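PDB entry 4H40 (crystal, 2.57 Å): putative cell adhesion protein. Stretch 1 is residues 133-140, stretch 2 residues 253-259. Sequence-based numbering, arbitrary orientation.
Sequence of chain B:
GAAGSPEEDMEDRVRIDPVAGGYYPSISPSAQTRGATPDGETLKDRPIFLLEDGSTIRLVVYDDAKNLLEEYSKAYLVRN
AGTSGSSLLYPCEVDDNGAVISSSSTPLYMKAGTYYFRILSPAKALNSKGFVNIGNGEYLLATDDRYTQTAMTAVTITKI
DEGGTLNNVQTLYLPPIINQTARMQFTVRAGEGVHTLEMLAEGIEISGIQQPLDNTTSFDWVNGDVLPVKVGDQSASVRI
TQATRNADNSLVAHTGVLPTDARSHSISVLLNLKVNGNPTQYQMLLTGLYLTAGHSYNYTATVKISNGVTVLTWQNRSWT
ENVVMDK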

# COMPACT_ATOMS: atom_id res chain seq x y z
N ASN B 133 31.89 -2.44 -9.14
CA ASN B 133 31.00 -3.58 -8.94
C ASN B 133 30.05 -3.23 -7.78
O ASN B 133 30.52 -2.92 -6.67
CB ASN B 133 31.82 -4.85 -8.65
CG ASN B 133 32.67 -5.36 -9.79
OD1 ASN B 133 32.27 -5.33 -10.96
ND2 ASN B 133 33.85 -5.89 -9.48
N ILE B 134 28.73 -3.22 -8.03
CA ILE B 134 27.76 -2.88 -6.98
C ILE B 134 26.55 -3.79 -7.08
O ILE B 134 25.96 -3.92 -8.16
CB ILE B 134 27.37 -1.36 -6.96
CG1 ILE B 134 26.19 -1.09 -6.02
CG2 ILE B 134 27.11 -0.79 -8.35
CD1 ILE B 134 26.37 0.03 -5.14
N GLY B 135 26.22 -4.42 -5.95
CA GLY B 135 25.07 -5.31 -5.80
C GLY B 135 24.01 -4.74 -4.88
O GLY B 135 23.92 -3.52 -4.70
N ASN B 136 23.18 -5.61 -4.32
CA ASN B 136 22.15 -5.24 -3.37
C ASN B 136 22.74 -5.31 -1.99
O ASN B 136 23.74 -6.03 -1.80
CB ASN B 136 20.91 -6.12 -3.51
CG ASN B 136 20.20 -5.93 -4.83
OD1 ASN B 136 19.75 -4.82 -5.15
ND2 ASN B 136 20.09 -7.01 -5.61
N GLY B 137 22.17 -4.53 -1.06
CA GLY B 137 22.66 -4.50 0.30
C GLY B 137 23.88 -3.63 0.48
O GLY B 137 24.74 -3.91 1.33
N GLU B 138 23.96 -2.55 -0.31
CA GLU B 138 25.04 -1.57 -0.21
C GLU B 138 24.65 -0.21 -0.76
O GLU B 138 23.81 -0.10 -1.65
CB GLU B 138 26.31 -2.07 -0.88
CG GLU B 138 26.23 -2.24 -2.38
CD GLU B 138 27.51 -2.81 -2.94
OE1 GLU B 138 28.53 -2.09 -2.85
OE2 GLU B 138 27.52 -3.98 -3.37
N TYR B 139 25.26 0.84 -0.20
CA TYR B 139 25.08 2.21 -0.64
C TYR B 139 26.30 2.66 -1.37
O TYR B 139 27.39 2.22 -1.03
CB TYR B 139 24.79 3.17 0.53
CG TYR B 139 23.58 2.80 1.34
CD1 TYR B 139 22.30 2.89 0.80
CD2 TYR B 139 23.70 2.36 2.65
CE1 TYR B 139 21.17 2.54 1.54
CE2 TYR B 139 22.57 2.05 3.42
CZ TYR B 139 21.32 2.12 2.85
OH TYR B 139 20.23 1.76 3.58
N LEU B 140 26.11 3.50 -2.41
CA LEU B 140 27.20 4.09 -3.16
C LEU B 140 26.86 5.51 -3.53
O LEU B 140 25.92 5.77 -4.28
CB LEU B 140 27.64 3.31 -4.41
CG LEU B 140 28.77 3.99 -5.20
CD1 LEU B 140 30.15 3.58 -4.71
CD2 LEU B 140 28.59 3.78 -6.68
N ALA B 253 15.55 -1.15 10.54
CA ALA B 253 16.43 -1.88 9.63
C ALA B 253 16.38 -1.21 8.27
O ALA B 253 15.32 -0.77 7.85
CB ALA B 253 16.03 -3.34 9.55
N HIS B 254 17.53 -1.04 7.63
CA HIS B 254 17.60 -0.44 6.30
C HIS B 254 18.64 -1.15 5.44
O HIS B 254 19.50 -1.87 5.94
CB HIS B 254 17.87 1.07 6.36
CG HIS B 254 19.20 1.44 6.95
ND1 HIS B 254 20.25 1.84 6.17
CD2 HIS B 254 19.59 1.46 8.25
CE1 HIS B 254 21.24 2.11 7.00
NE2 HIS B 254 20.90 1.88 8.25
N THR B 255 18.52 -0.98 4.14
CA THR B 255 19.45 -1.55 3.18
C THR B 255 19.34 -0.83 1.87
O THR B 255 18.31 -0.20 1.58
CB THR B 255 19.21 -3.07 2.98
OG1 THR B 255 20.38 -3.64 2.46
CG2 THR B 255 18.02 -3.40 2.09
N GLY B 256 20.41 -0.96 1.08
CA GLY B 256 20.45 -0.42 -0.26
C GLY B 256 19.90 -1.48 -1.18
O GLY B 256 20.07 -2.68 -0.93
N VAL B 257 19.21 -1.05 -2.23
CA VAL B 257 18.70 -1.94 -3.27
C VAL B 257 18.97 -1.24 -4.59
O VAL B 257 18.91 -0.02 -4.68
CB VAL B 257 17.22 -2.43 -3.11
CG1 VAL B 257 17.05 -3.28 -1.86
CG2 VAL B 257 16.23 -1.28 -3.09
N LEU B 258 19.34 -2.01 -5.60
CA LEU B 258 19.63 -1.43 -6.90
C LEU B 258 18.35 -0.94 -7.55
O LEU B 258 17.32 -1.60 -7.36
CB LEU B 258 20.28 -2.49 -7.81
CG LEU B 258 21.64 -3.04 -7.42
CD1 LEU B 258 22.00 -4.18 -8.36
CD2 LEU B 258 22.71 -1.97 -7.48
N PRO B 259 18.38 0.16 -8.38
CA PRO B 259 17.15 0.58 -9.07
C PRO B 259 16.54 -0.60 -9.83
O PRO B 259 17.25 -1.31 -10.55
CB PRO B 259 17.63 1.70 -9.99
CG PRO B 259 18.82 2.26 -9.29
CD PRO B 259 19.50 1.06 -8.72
O HOH W 1 16.91 -4.18 -6.84

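A polar group that leaves solvent usually needs a partner, and where an irregular segment lies against a strand, side chains can supply some of the pairing. The contact between residues 133-140 and 253-259 of this putative cell adhesion protein illustrates the point. The first segment has no regular secondary structure, whereas the second runs as a strand through Val257 before giving way to loop or turn; three direct hydrogen bonds join them, each of a different kind.

The first is backbone to backbone. Gly137 N donates to Gly256 O at 2.8 Å, with an angle of 152° at the hydrogen, where the two segments approach to 4.7 Å between Gly137 CA and Gly256 CA. Glycine suits both positions, for different reasons. Gly137 has a positive phi of 80°, which by itself favours glycine. At Gly256 the constraint comes from across the contact: a CB would point toward the first segment and lie 2.2 Å from Glu138 O, a clash, and a tight 3.3 Å from Tyr139 CD1. Its absence lets the tyrosine ring settle close to the strand, with Tyr139 CE1 3.5 Å from Gly256 CA.

In the second bond a side chain stands in for a backbone acceptor. Leu258 N, just past the end of the strand, donates to Asn136 OD1 at 2.9 Å and a nearly linear 174°. The same oxygen accepts a weak bond from a water 3.4 Å from Asn136 OD1; that water also donates to Leu258 O, at 2.7 Å from this atom, so the amide and carbonyl of Leu258 are both served locally. Asn136 ND2 is satisfied elsewhere in the structure.

The third bond is between side chains. Tyr139 OH and His254 ND1 lie 2.6 Å apart, and either could be the donor. The rings meet rim to rim, their planes at 19° and centroids 5.7 Å apart, and the hydroxyl lies at the edge of the imidazole, near its plane. Proximity alone is not enough: Tyr139 OH is also 3.3 Å from Thr255 N and 3.4 Å from Thr255 O, but poor angles exclude both as hydrogen bonds.

Within the first segment, Gly135 N finds its acceptor in Glu138 OE2, at 2.9 Å and 167°, while Glu138 OE1 is satisfied elsewhere in the structure. Beside this polar network, Leu258 directs its CA-to-CB bond toward the first segment and packs against Ile134, with Leu258 CD2 3.9 Å from Ile134 CG1; the same methyl also lies 3.4 Å from Gly135 O, a van der Waals contact with a carbonyl.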